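Local coordinates for protein alpha-glucosidase (Pseudoalteromonas sp. K8, PDB 5HQA) that hydrolyses alpha-glucosidic linkages as a chloride-activated family 97 glycoside hydrolase that holds a calcium ion and binds acarbose, at residues Trp260-Gly268 / Phe546-Trp554; His286-Met297 / Tyr334-Tyr345. All coordinates share one frame; numbering follows the deposited sequence. Where two conformers were deposited one is given.

Interaction 1 (Trp260-Gly268 / Phe546-Trp554). With FMT (formic acid), chain L.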
loop_
_atom_site.group_PDB
_atom_site.type_symbol
_atom_site.label_atom_id
_atom_site.label_comp_id
_atom_site.label_asym_id
_atom_site.label_seq_id
_atom_site.Cartn_x
_atom_site.Cartn_y
_atom_site.Cartn_z
ATOM N N TRP A 260 16.067 -4.843 13.896
ATOM C CA TRP A 260 16.090 -6.113 13.182
ATOM C C TRP A 260 15.232 -6.114 11.923
ATOM O O TRP A 260 15.237 -7.111 11.189
ATOM C CB TRP A 260 15.632 -7.240 14.106
ATOM C CG TRP A 260 14.342 -6.957 14.845
ATOM C CD1 TRP A 260 14.212 -6.381 16.080
ATOM C CD2 TRP A 260 13.011 -7.260 14.404
ATOM N NE1 TRP A 260 12.882 -6.303 16.430
ATOM C CE2 TRP A 260 12.126 -6.837 15.419
ATOM C CE3 TRP A 260 12.483 -7.846 13.246
ATOM C CZ2 TRP A 260 10.742 -6.983 15.313
ATOM C CZ3 TRP A 260 11.107 -7.986 13.141
ATOM C CH2 TRP A 260 10.255 -7.557 14.168
ATOM N N VAL A 261 14.480 -5.047 11.675
ATOM C CA VAL A 261 13.763 -4.858 10.418
ATOM C C VAL A 261 14.704 -4.139 9.458
ATOM O O VAL A 261 15.150 -3.020 9.739
ATOM C CB VAL A 261 12.472 -4.054 10.634
ATOM C CG1 VAL A 261 11.762 -3.855 9.310
ATOM C CG2 VAL A 261 11.558 -4.745 11.638
ATOM N N LYS A 262 15.019 -4.784 8.333
ATOM C CA LYS A 262 16.070 -4.324 7.419
ATOM C C LYS A 262 15.503 -4.007 6.043
ATOM O O LYS A 262 15.229 -4.934 5.255
ATOM C CB LYS A 262 17.172 -5.379 7.280
ATOM C CG LYS A 262 17.845 -5.808 8.586
ATOM C CD LYS A 262 18.574 -4.655 9.273
ATOM C CE LYS A 262 19.732 -5.163 10.131
ATOM N NZ LYS A 262 19.485 -6.556 10.612
ATOM N N PRO A 263 15.328 -2.732 5.692
ATOM C CA PRO A 263 14.992 -2.396 4.303
ATOM C C PRO A 263 16.097 -2.863 3.370
ATOM O O PRO A 263 17.272 -2.888 3.740
ATOM C CB PRO A 263 14.892 -0.865 4.319
ATOM C CG PRO A 263 14.666 -0.512 5.764
ATOM C CD PRO A 263 15.442 -1.535 6.541
ATOM N N GLY A 264 15.722 -3.243 2.156
ATOM C CA GLY A 264 16.727 -3.677 1.205
ATOM C C GLY A 264 16.095 -4.191 -0.071
ATOM O O GLY A 264 14.881 -4.127 -0.254
ATOM N N LYS A 265 16.942 -4.710 -0.950
ATOM C CA LYS A 265 16.496 -5.230 -2.233
ATOM C C LYS A 265 16.617 -6.745 -2.246
ATOM O O LYS A 265 17.473 -7.317 -1.566
ATOM C CB LYS A 265 17.307 -4.617 -3.375
ATOM C CG LYS A 265 16.987 -3.138 -3.579
ATOM C CD LYS A 265 17.999 -2.467 -4.495
ATOM C CE LYS A 265 19.366 -2.394 -3.821
ATOM N NZ LYS A 265 20.256 -1.458 -4.545
ATOM N N TYR A 266 15.744 -7.402 -3.010
ATOM C CA TYR A 266 15.765 -8.856 -3.050
ATOM C C TYR A 266 15.469 -9.347 -4.458
ATOM O O TYR A 266 14.964 -8.609 -5.308
ATOM C CB TYR A 266 14.777 -9.469 -2.035
ATOM C CG TYR A 266 13.305 -9.293 -2.331
ATOM C CD1 TYR A 266 12.668 -8.070 -2.129
ATOM C CD2 TYR A 266 12.538 -10.364 -2.767
ATOM C CE1 TYR A 266 11.310 -7.912 -2.384
ATOM C CE2 TYR A 266 11.181 -10.220 -3.019
ATOM C CZ TYR A 266 10.574 -8.991 -2.828
ATOM O OH TYR A 266 9.231 -8.850 -3.087
ATOM N N ILE A 267 15.831 -10.607 -4.697
ATOM C CA ILE A 267 15.466 -11.314 -5.917
ATOM C C ILE A 267 14.688 -12.552 -5.501
ATOM O O ILE A 267 14.480 -12.798 -4.308
ATOM C CB ILE A 267 16.701 -11.693 -6.748
ATOM C CG1 ILE A 267 17.612 -12.629 -5.942
ATOM C CG2 ILE A 267 17.450 -10.435 -7.203
ATOM C CD1 ILE A 267 18.905 -12.990 -6.658
ATOM N N GLY A 268 14.254 -13.352 -6.466
ATOM C CA GLY A 268 13.511 -14.517 -6.056
ATOM C C GLY A 268 13.304 -15.553 -7.128
ATOM O O GLY A 268 13.252 -15.229 -8.315
ATOM N N PHE A 546 21.667 0.791 -12.210
ATOM C CA PHE A 546 20.762 1.630 -11.431
ATOM C C PHE A 546 20.094 0.836 -10.318
ATOM O O PHE A 546 19.957 1.327 -9.191
ATOM C CB PHE A 546 19.689 2.278 -12.299
ATOM C CG PHE A 546 18.810 3.203 -11.512
ATOM C CD1 PHE A 546 19.273 4.465 -11.149
ATOM C CD2 PHE A 546 17.554 2.796 -11.074
ATOM C CE1 PHE A 546 18.481 5.326 -10.384
ATOM C CE2 PHE A 546 16.758 3.646 -10.312
ATOM C CZ PHE A 546 17.227 4.912 -9.965
ATOM N N ILE A 547 19.655 -0.389 -10.617
ATOM C CA ILE A 547 19.020 -1.216 -9.597
ATOM C C ILE A 547 20.019 -1.567 -8.502
ATOM O O ILE A 547 19.678 -1.596 -7.314
ATOM C CB ILE A 547 18.412 -2.477 -10.238
ATOM C CG1 ILE A 547 17.364 -2.082 -11.277
ATOM C CG2 ILE A 547 17.796 -3.377 -9.172
ATOM C CD1 ILE A 547 16.676 -3.278 -11.958
ATOM N N GLN A 548 21.272 -1.832 -8.880
ATOM C CA GLN A 548 22.294 -2.094 -7.876
ATOM C C GLN A 548 22.528 -0.883 -6.990
ATOM O O GLN A 548 22.818 -1.034 -5.800
ATOM C CB GLN A 548 23.602 -2.492 -8.544
ATOM C CG GLN A 548 23.563 -3.838 -9.232
ATOM C CD GLN A 548 24.865 -4.120 -9.935
ATOM O OE1 GLN A 548 25.033 -3.777 -11.101
ATOM N NE2 GLN A 548 25.810 -4.713 -9.220
ATOM N N ASP A 549 22.418 0.324 -7.554
ATOM C CA ASP A 549 22.738 1.528 -6.795
ATOM C C ASP A 549 21.589 1.984 -5.901
ATOM O O ASP A 549 21.833 2.543 -4.825
ATOM C CB ASP A 549 23.109 2.682 -7.733
ATOM C CG ASP A 549 24.488 2.532 -8.362
ATOM O OD1 ASP A 549 25.256 1.606 -7.997
ATOM O OD2 ASP A 549 24.809 3.383 -9.223
ATOM N N VAL A 550 20.344 1.777 -6.316
ATOM C CA VAL A 550 19.246 2.546 -5.731
ATOM C C VAL A 550 18.934 2.044 -4.321
ATOM O O VAL A 550 18.868 0.828 -4.091
ATOM C CB VAL A 550 18.007 2.514 -6.646
ATOM C CG1 VAL A 550 17.397 1.096 -6.753
ATOM C CG2 VAL A 550 16.964 3.552 -6.201
ATOM N N PRO A 551 18.754 2.935 -3.346
ATOM C CA PRO A 551 18.343 2.519 -2.000
ATOM C C PRO A 551 16.832 2.289 -1.945
ATOM O O PRO A 551 16.107 2.509 -2.921
ATOM C CB PRO A 551 18.773 3.698 -1.124
ATOM C CG PRO A 551 18.744 4.882 -2.036
ATOM C CD PRO A 551 19.081 4.369 -3.416
ATOM N N THR A 552 16.367 1.804 -0.784
ATOM C CA THR A 552 14.947 1.577 -0.540
ATOM C C THR A 552 14.481 2.277 0.735
ATOM O O THR A 552 13.362 2.025 1.204
ATOM C CB THR A 552 14.623 0.078 -0.440
ATOM O OG1 THR A 552 15.161 -0.445 0.781
ATOM C CG2 THR A 552 15.215 -0.697 -1.616
ATOM N N ASP A 553 15.309 3.138 1.306
ATOM C CA ASP A 553 15.019 3.781 2.577
ATOM C C ASP A 553 15.463 5.230 2.454
ATOM O O ASP A 553 16.584 5.501 2.013
ATOM C CB ASP A 553 15.749 3.059 3.715
ATOM C CG ASP A 553 15.259 3.478 5.087
ATOM O OD1 ASP A 553 16.072 3.420 6.034
ATOM O OD2 ASP A 553 14.071 3.857 5.219
ATOM N N TRP A 554 14.586 6.157 2.817
ATOM C CA TRP A 554 14.739 7.535 2.389
ATOM C C TRP A 554 14.621 8.465 3.579
ATOM O O TRP A 554 13.741 8.288 4.427
ATOM C CB TRP A 554 13.667 7.895 1.353
ATOM C CG TRP A 554 13.574 6.902 0.227
ATOM C CD1 TRP A 554 12.663 5.884 0.093
ATOM C CD2 TRP A 554 14.424 6.833 -0.922
ATOM N NE1 TRP A 554 12.899 5.187 -1.070
ATOM C CE2 TRP A 554 13.976 5.748 -1.710
ATOM C CE3 TRP A 554 15.533 7.576 -1.355
ATOM C CZ2 TRP A 554 14.588 5.397 -2.916
ATOM C CZ3 TRP A 554 16.138 7.230 -2.561
ATOM C CH2 TRP A 554 15.662 6.148 -3.324
HETATM C C FMT L . 10.801 -6.922 19.459
HETATM O O1 FMT L . 9.995 -7.803 19.151
HETATM O O2 FMT L . 10.982 -5.888 18.810
#

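Interaction 2 (His286-Met297 / Tyr334-Tyr345)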
loop_
_atom_site.group_PDB
_atom_site.type_symbol
_atom_site.label_atom_id
_atom_site.label_comp_id
_atom_site.label_asym_id
_atom_site.label_seq_id
_atom_site.Cartn_x
_atom_site.Cartn_y
_atom_site.Cartn_z
ATOM N N HIS A 286 10.557 -27.854 -11.322
ATOM C CA HIS A 286 10.333 -27.267 -10.004
ATOM C C HIS A 286 11.304 -26.118 -9.752
ATOM O O HIS A 286 12.518 -26.269 -9.906
ATOM C CB HIS A 286 10.489 -28.341 -8.928
ATOM C CG HIS A 286 10.054 -27.892 -7.567
ATOM N ND1 HIS A 286 10.607 -28.390 -6.406
ATOM C CD2 HIS A 286 9.114 -26.996 -7.184
ATOM C CE1 HIS A 286 10.024 -27.818 -5.367
ATOM N NE2 HIS A 286 9.114 -26.969 -5.810
ATOM N N GLY A 287 10.770 -24.956 -9.371
ATOM C CA GLY A 287 11.640 -23.813 -9.133
ATOM C C GLY A 287 12.457 -23.949 -7.857
ATOM O O GLY A 287 13.667 -23.701 -7.847
ATOM N N ALA A 288 11.807 -24.365 -6.764
ATOM C CA ALA A 288 12.386 -24.307 -5.418
ATOM C C ALA A 288 13.230 -25.550 -5.145
ATOM O O ALA A 288 12.829 -26.467 -4.429
ATOM C CB ALA A 288 11.280 -24.158 -4.380
ATOM N N THR A 289 14.427 -25.573 -5.714
ATOM C CA THR A 289 15.391 -26.618 -5.419
ATOM C C THR A 289 16.603 -26.021 -4.722
ATOM O O THR A 289 16.880 -24.822 -4.822
ATOM C CB THR A 289 15.849 -27.340 -6.687
ATOM O OG1 THR A 289 16.699 -26.471 -7.449
ATOM C CG2 THR A 289 14.658 -27.743 -7.522
ATOM N N THR A 290 17.334 -26.886 -4.016
ATOM C CA THR A 290 18.577 -26.464 -3.379
ATOM C C THR A 290 19.524 -25.839 -4.399
ATOM O O THR A 290 20.063 -24.745 -4.183
ATOM C CB THR A 290 19.233 -27.664 -2.691
ATOM O OG1 THR A 290 18.300 -28.257 -1.777
ATOM C CG2 THR A 290 20.474 -27.235 -1.931
ATOM N N LYS A 291 19.712 -26.516 -5.532
ATOM C CA LYS A 291 20.620 -26.028 -6.564
ATOM C C LYS A 291 20.191 -24.659 -7.082
ATOM O O LYS A 291 21.014 -23.744 -7.210
ATOM C CB LYS A 291 20.680 -27.043 -7.705
ATOM C CG LYS A 291 21.473 -26.606 -8.922
ATOM C CD LYS A 291 21.547 -27.752 -9.937
ATOM C CE LYS A 291 22.421 -27.411 -11.135
ATOM N NZ LYS A 291 21.823 -26.330 -11.979
ATOM N N ASN A 292 18.902 -24.504 -7.406
ATOM C CA ASN A 292 18.430 -23.220 -7.913
ATOM C C ASN A 292 18.582 -22.128 -6.864
ATOM O O ASN A 292 19.003 -21.009 -7.178
ATOM C CB ASN A 292 16.969 -23.320 -8.365
ATOM C CG ASN A 292 16.813 -23.998 -9.716
ATOM O OD1 ASN A 292 17.764 -24.092 -10.493
ATOM N ND2 ASN A 292 15.601 -24.461 -10.008
ATOM N N THR A 293 18.246 -22.436 -5.610
ATOM C CA THR A 293 18.326 -21.420 -4.566
ATOM C C THR A 293 19.764 -20.964 -4.363
ATOM O O THR A 293 20.026 -19.762 -4.222
ATOM C CB THR A 293 17.729 -21.951 -3.262
ATOM O OG1 THR A 293 16.359 -22.316 -3.480
ATOM C CG2 THR A 293 17.785 -20.891 -2.178
ATOM N N LYS A 294 20.715 -21.904 -4.376
ATOM C CA LYS A 294 22.120 -21.531 -4.236
ATOM C C LYS A 294 22.582 -20.670 -5.401
ATOM O O LYS A 294 23.388 -19.748 -5.222
ATOM C CB LYS A 294 22.992 -22.782 -4.128
ATOM C CG LYS A 294 22.878 -23.520 -2.804
ATOM C CD LYS A 294 23.864 -24.684 -2.736
ATOM C CE LYS A 294 23.922 -25.267 -1.330
ATOM N NZ LYS A 294 24.896 -26.397 -1.197
ATOM N N TYR A 295 22.092 -20.964 -6.607
ATOM C CA TYR A 295 22.439 -20.149 -7.764
ATOM C C TYR A 295 21.939 -18.719 -7.591
ATOM O O TYR A 295 22.665 -17.759 -7.880
ATOM C CB TYR A 295 21.873 -20.790 -9.031
ATOM C CG TYR A 295 21.797 -19.883 -10.239
ATOM C CD1 TYR A 295 22.896 -19.693 -11.068
ATOM C CD2 TYR A 295 20.609 -19.241 -10.568
ATOM C CE1 TYR A 295 22.819 -18.871 -12.182
ATOM C CE2 TYR A 295 20.519 -18.418 -11.672
ATOM C CZ TYR A 295 21.625 -18.232 -12.479
ATOM O OH TYR A 295 21.517 -17.409 -13.583
ATOM N N TYR A 296 20.707 -18.554 -7.103
ATOM C CA TYR A 296 20.191 -17.207 -6.856
ATOM C C TYR A 296 20.959 -16.514 -5.734
ATOM O O TYR A 296 21.225 -15.307 -5.811
ATOM C CB TYR A 296 18.696 -17.264 -6.532
ATOM C CG TYR A 296 17.795 -17.242 -7.753
ATOM C CD1 TYR A 296 17.732 -18.329 -8.618
ATOM C CD2 TYR A 296 17.003 -16.130 -8.034
ATOM C CE1 TYR A 296 16.908 -18.307 -9.729
ATOM C CE2 TYR A 296 16.173 -16.101 -9.149
ATOM C CZ TYR A 296 16.134 -17.191 -9.988
ATOM O OH TYR A 296 15.316 -17.169 -11.096
ATOM N N MET A 297 21.325 -17.253 -4.680
ATOM C CA MET A 297 22.080 -16.638 -3.590
ATOM C C MET A 297 23.441 -16.160 -4.062
ATOM O O MET A 297 23.906 -15.090 -3.647
ATOM C CB MET A 297 22.236 -17.617 -2.427
ATOM C CG MET A 297 20.972 -17.748 -1.596
ATOM S SD MET A 297 21.011 -19.218 -0.553
ATOM C CE MET A 297 20.916 -18.507 1.040
ATOM N N TYR A 334 9.618 -29.750 0.366
ATOM C CA TYR A 334 9.819 -30.803 -0.617
ATOM C C TYR A 334 11.192 -31.447 -0.426
ATOM O O TYR A 334 12.125 -30.847 0.123
ATOM C CB TYR A 334 9.714 -30.246 -2.035
ATOM C CG TYR A 334 8.315 -29.940 -2.535
ATOM C CD1 TYR A 334 7.429 -30.961 -2.834
ATOM C CD2 TYR A 334 7.903 -28.629 -2.756
ATOM C CE1 TYR A 334 6.151 -30.691 -3.314
ATOM C CE2 TYR A 334 6.628 -28.344 -3.238
ATOM C CZ TYR A 334 5.755 -29.386 -3.517
ATOM O OH TYR A 334 4.482 -29.132 -3.999
ATOM N N ASP A 335 11.321 -32.680 -0.922
ATOM C CA ASP A 335 12.580 -33.406 -0.780
ATOM C C ASP A 335 13.737 -32.759 -1.529
ATOM O O ASP A 335 14.896 -33.043 -1.205
ATOM C CB ASP A 335 12.424 -34.844 -1.266
ATOM C CG ASP A 335 11.554 -35.664 -0.352
ATOM O OD1 ASP A 335 11.306 -35.207 0.790
ATOM O OD2 ASP A 335 11.127 -36.764 -0.772
ATOM N N ASP A 336 13.469 -31.919 -2.528
ATOM C CA ASP A 336 14.552 -31.300 -3.278
ATOM C C ASP A 336 14.892 -29.912 -2.759
ATOM O O ASP A 336 15.668 -29.194 -3.398
ATOM C CB ASP A 336 14.226 -31.262 -4.778
ATOM C CG ASP A 336 12.911 -30.561 -5.088
ATOM O OD1 ASP A 336 12.160 -30.230 -4.145
ATOM O OD2 ASP A 336 12.631 -30.350 -6.289
ATOM N N PHE A 337 14.359 -29.533 -1.598
ATOM C CA PHE A 337 14.640 -28.243 -0.973
ATOM C C PHE A 337 15.232 -28.518 0.408
ATOM O O PHE A 337 14.498 -28.825 1.353
ATOM C CB PHE A 337 13.376 -27.395 -0.889
ATOM C CG PHE A 337 13.624 -25.977 -0.470
ATOM C CD1 PHE A 337 13.424 -25.581 0.838
ATOM C CD2 PHE A 337 14.061 -25.038 -1.390
ATOM C CE1 PHE A 337 13.648 -24.265 1.221
ATOM C CE2 PHE A 337 14.282 -23.722 -1.014
ATOM C CZ PHE A 337 14.075 -23.337 0.291
ATOM N N ASP A 338 16.553 -28.397 0.528
ATOM C CA ASP A 338 17.290 -28.768 1.742
ATOM C C ASP A 338 17.467 -27.508 2.585
ATOM O O ASP A 338 18.424 -26.753 2.402
ATOM C CB ASP A 338 18.629 -29.396 1.355
ATOM C CG ASP A 338 19.399 -29.952 2.544
ATOM O OD1 ASP A 338 19.142 -29.548 3.697
ATOM O OD2 ASP A 338 20.291 -30.792 2.311
ATOM N N ILE A 339 16.567 -27.299 3.549
ATOM C CA ILE A 339 16.550 -26.009 4.236
ATOM C C ILE A 339 17.733 -25.870 5.196
ATOM O O ILE A 339 18.199 -24.753 5.455
ATOM C CB ILE A 339 15.190 -25.787 4.934
ATOM C CG1 ILE A 339 14.985 -24.295 5.234
ATOM C CG2 ILE A 339 15.072 -26.623 6.202
ATOM C CD1 ILE A 339 13.582 -23.915 5.699
ATOM N N ALA A 340 18.257 -26.983 5.723
ATOM C CA ALA A 340 19.443 -26.909 6.568
ATOM C C ALA A 340 20.673 -26.543 5.753
ATOM O O ALA A 340 21.491 -25.724 6.187
ATOM C CB ALA A 340 19.656 -28.234 7.292
ATOM N N ALA A 341 20.810 -27.130 4.562
ATOM C CA ALA A 341 21.905 -26.764 3.673
ATOM C C ALA A 341 21.813 -25.298 3.265
ATOM O O ALA A 341 22.825 -24.586 3.241
ATOM C CB ALA A 341 21.900 -27.667 2.441
ATOM N N LEU A 342 20.606 -24.823 2.952
ATOM C CA LEU A 342 20.451 -23.434 2.536
ATOM C C LEU A 342 20.646 -22.474 3.704
ATOM O O LEU A 342 21.105 -21.340 3.505
ATOM C CB LEU A 342 19.083 -23.246 1.884
ATOM C CG LEU A 342 18.946 -24.046 0.589
ATOM C CD1 LEU A 342 17.497 -24.088 0.124
ATOM C CD2 LEU A 342 19.832 -23.449 -0.492
ATOM N N THR A 343 20.307 -22.905 4.922
ATOM C CA THR A 343 20.619 -22.112 6.108
ATOM C C THR A 343 22.124 -21.905 6.238
ATOM O O THR A 343 22.588 -20.787 6.489
ATOM C CB THR A 343 20.063 -22.797 7.360
ATOM O OG1 THR A 343 18.637 -22.859 7.271
ATOM C CG2 THR A 343 20.453 -22.028 8.616
ATOM N N LYS A 344 22.901 -22.980 6.070
ATOM C CA LYS A 344 24.355 -22.846 6.095
ATOM C C LYS A 344 24.836 -21.961 4.958
ATOM O O LYS A 344 25.722 -21.120 5.146
ATOM C CB LYS A 344 25.027 -24.217 6.005
ATOM C CG LYS A 344 24.651 -25.177 7.112
ATOM C CD LYS A 344 25.407 -26.496 6.975
ATOM C CE LYS A 344 26.647 -26.511 7.843
ATOM N NZ LYS A 344 26.279 -26.512 9.288
ATOM N N TYR A 345 24.264 -22.138 3.767
ATOM C CA TYR A 345 24.687 -21.330 2.631
ATOM C C TYR A 345 24.347 -19.857 2.835
ATOM O O TYR A 345 25.090 -18.985 2.367
ATOM C CB TYR A 345 24.058 -21.869 1.346
ATOM C CG TYR A 345 24.901 -21.614 0.119
ATOM C CD1 TYR A 345 26.155 -22.203 -0.018
ATOM C CD2 TYR A 345 24.451 -20.783 -0.898
ATOM C CE1 TYR A 345 26.934 -21.976 -1.135
ATOM C CE2 TYR A 345 25.225 -20.553 -2.023
ATOM C CZ TYR A 345 26.465 -21.152 -2.136
ATOM O OH TYR A 345 27.235 -20.919 -3.252
HETATM O O HOH W 1 25.197 -25.713 2.218
#

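Interaction 1 (Trp260-Gly268 / Phe546-Trp554)
Lys-265 turns CG anti to its own carbonyl carbon (chi1 -70°) and then bends at chi3 (-68°), which swings NZ across to the carbonyls of Ile-547, Gln-548 and Val-550. The result is a worked example of a lysine amine gathering carbonyls at the C-terminal end of helix 541-549: Ile-547 O and Gln-548 O belong to the helix, and Val-550 O follows it; the lysine stands on strand 264-269 of the family's TIM-type barrel. NZ meets Val-550 O at 2.7 Å, tilted from its carbonyl plane, and Ile-547 O at 2.8 Å, in the carbonyl plane of Ile-547; a weak bond to Gln-548 O is the third. The negative end of the helix dipole is likely to stabilise the buried charge, while the carboxylate of Asp-549 is engaged by Gln-545 and, in a salt bridge, by Arg-657. A methionine in its place would lack the amine and would probably leave the carbonyls of Ile-547, Gln-548 and Val-550 without this shared donor. Nearer the backbone, Lys-265 CG rests against Thr-552 CG2 at 3.6 Å. Thr-552 OG1, bonded to Pro-526 O, touches Pro-263 CB at 3.6 Å, and the same proline packs against Asp-553 CB. Asp-553 OD2 is held by Gly-71 N. At the far end of 260-268, Trp-260 NE1 donates in the ring plane to O2 of a formic acid molecule, probably from the crystallisation liquor, at 3.1 Å and 149°.

Interaction 2 (His286-Met297 / Tyr334-Tyr345)
Leu-342 fits as a knob into a hole formed by Thr-290, Thr-293, Lys-294 and Met-297, joining two neighbouring helices of the catalytic TIM-type barrel. Its CD2 methyl comes within 3.7 Å of Thr-293 CG2, and CD1 lies over one face of the Phe-337 ring, whose edge meets Thr-293 OG1. One turn on, Tyr-345 takes two different partners: Lys-294 CG sits over a face in a CH-pi contact, 4.0 Å from the ring centroid, while Met-297 SD approaches the edge, 3.8 Å from Tyr-345 CD2, as a Met-aromatic pair. The phenol OH of this tyrosine is bonded to Asp-298.

Polar bonds take over at the helix starts. Thr-290 N donates to Asp-336 O at 2.9 Å, in the carbonyl plane, and Thr-290 OG1 accepts from Asp-338 N, also at 2.9 Å, tying together the N-terminal ends of the two helices. Asp-336 places CG between its backbone N and carbonyl carbon (chi1 56°), which directs the carboxylate to His-286: ND1 meets the syn side of OD2 at 2.8 Å, almost perfectly straight (179°), with ring and carboxylate nearly coplanar. His-286 NE2 is bonded to Gly-312 O, so the imidazole is held at both nitrogens, by different partners. Helix segments 290-297 and 339-345 run nearly parallel, 13° apart, and Ala-288, Thr-293 and Phe-337 all pack on Val-310 of strand 307-310.

Followed from the N terminus, the chain first enters interaction 1 at 260-268, then passes through both partners of interaction 2, 286-297 and 334-345, before returning to interaction 1 at 546-554. Interaction 2 closes a short loop of 36 residues, nested inside the 277-residue loop closed by interaction 1; the two do not cross. The wider closure joins the first barrel strand to the end of helix 541-549, next to the strands of the C-terminal sheet, whereas the narrower one locks adjacent helices on the barrel's outside. Their centres lie about 22 Å apart, yet they touch directly: Tyr-296 packs on Ile-267 and Gly-268, joining helix to strand.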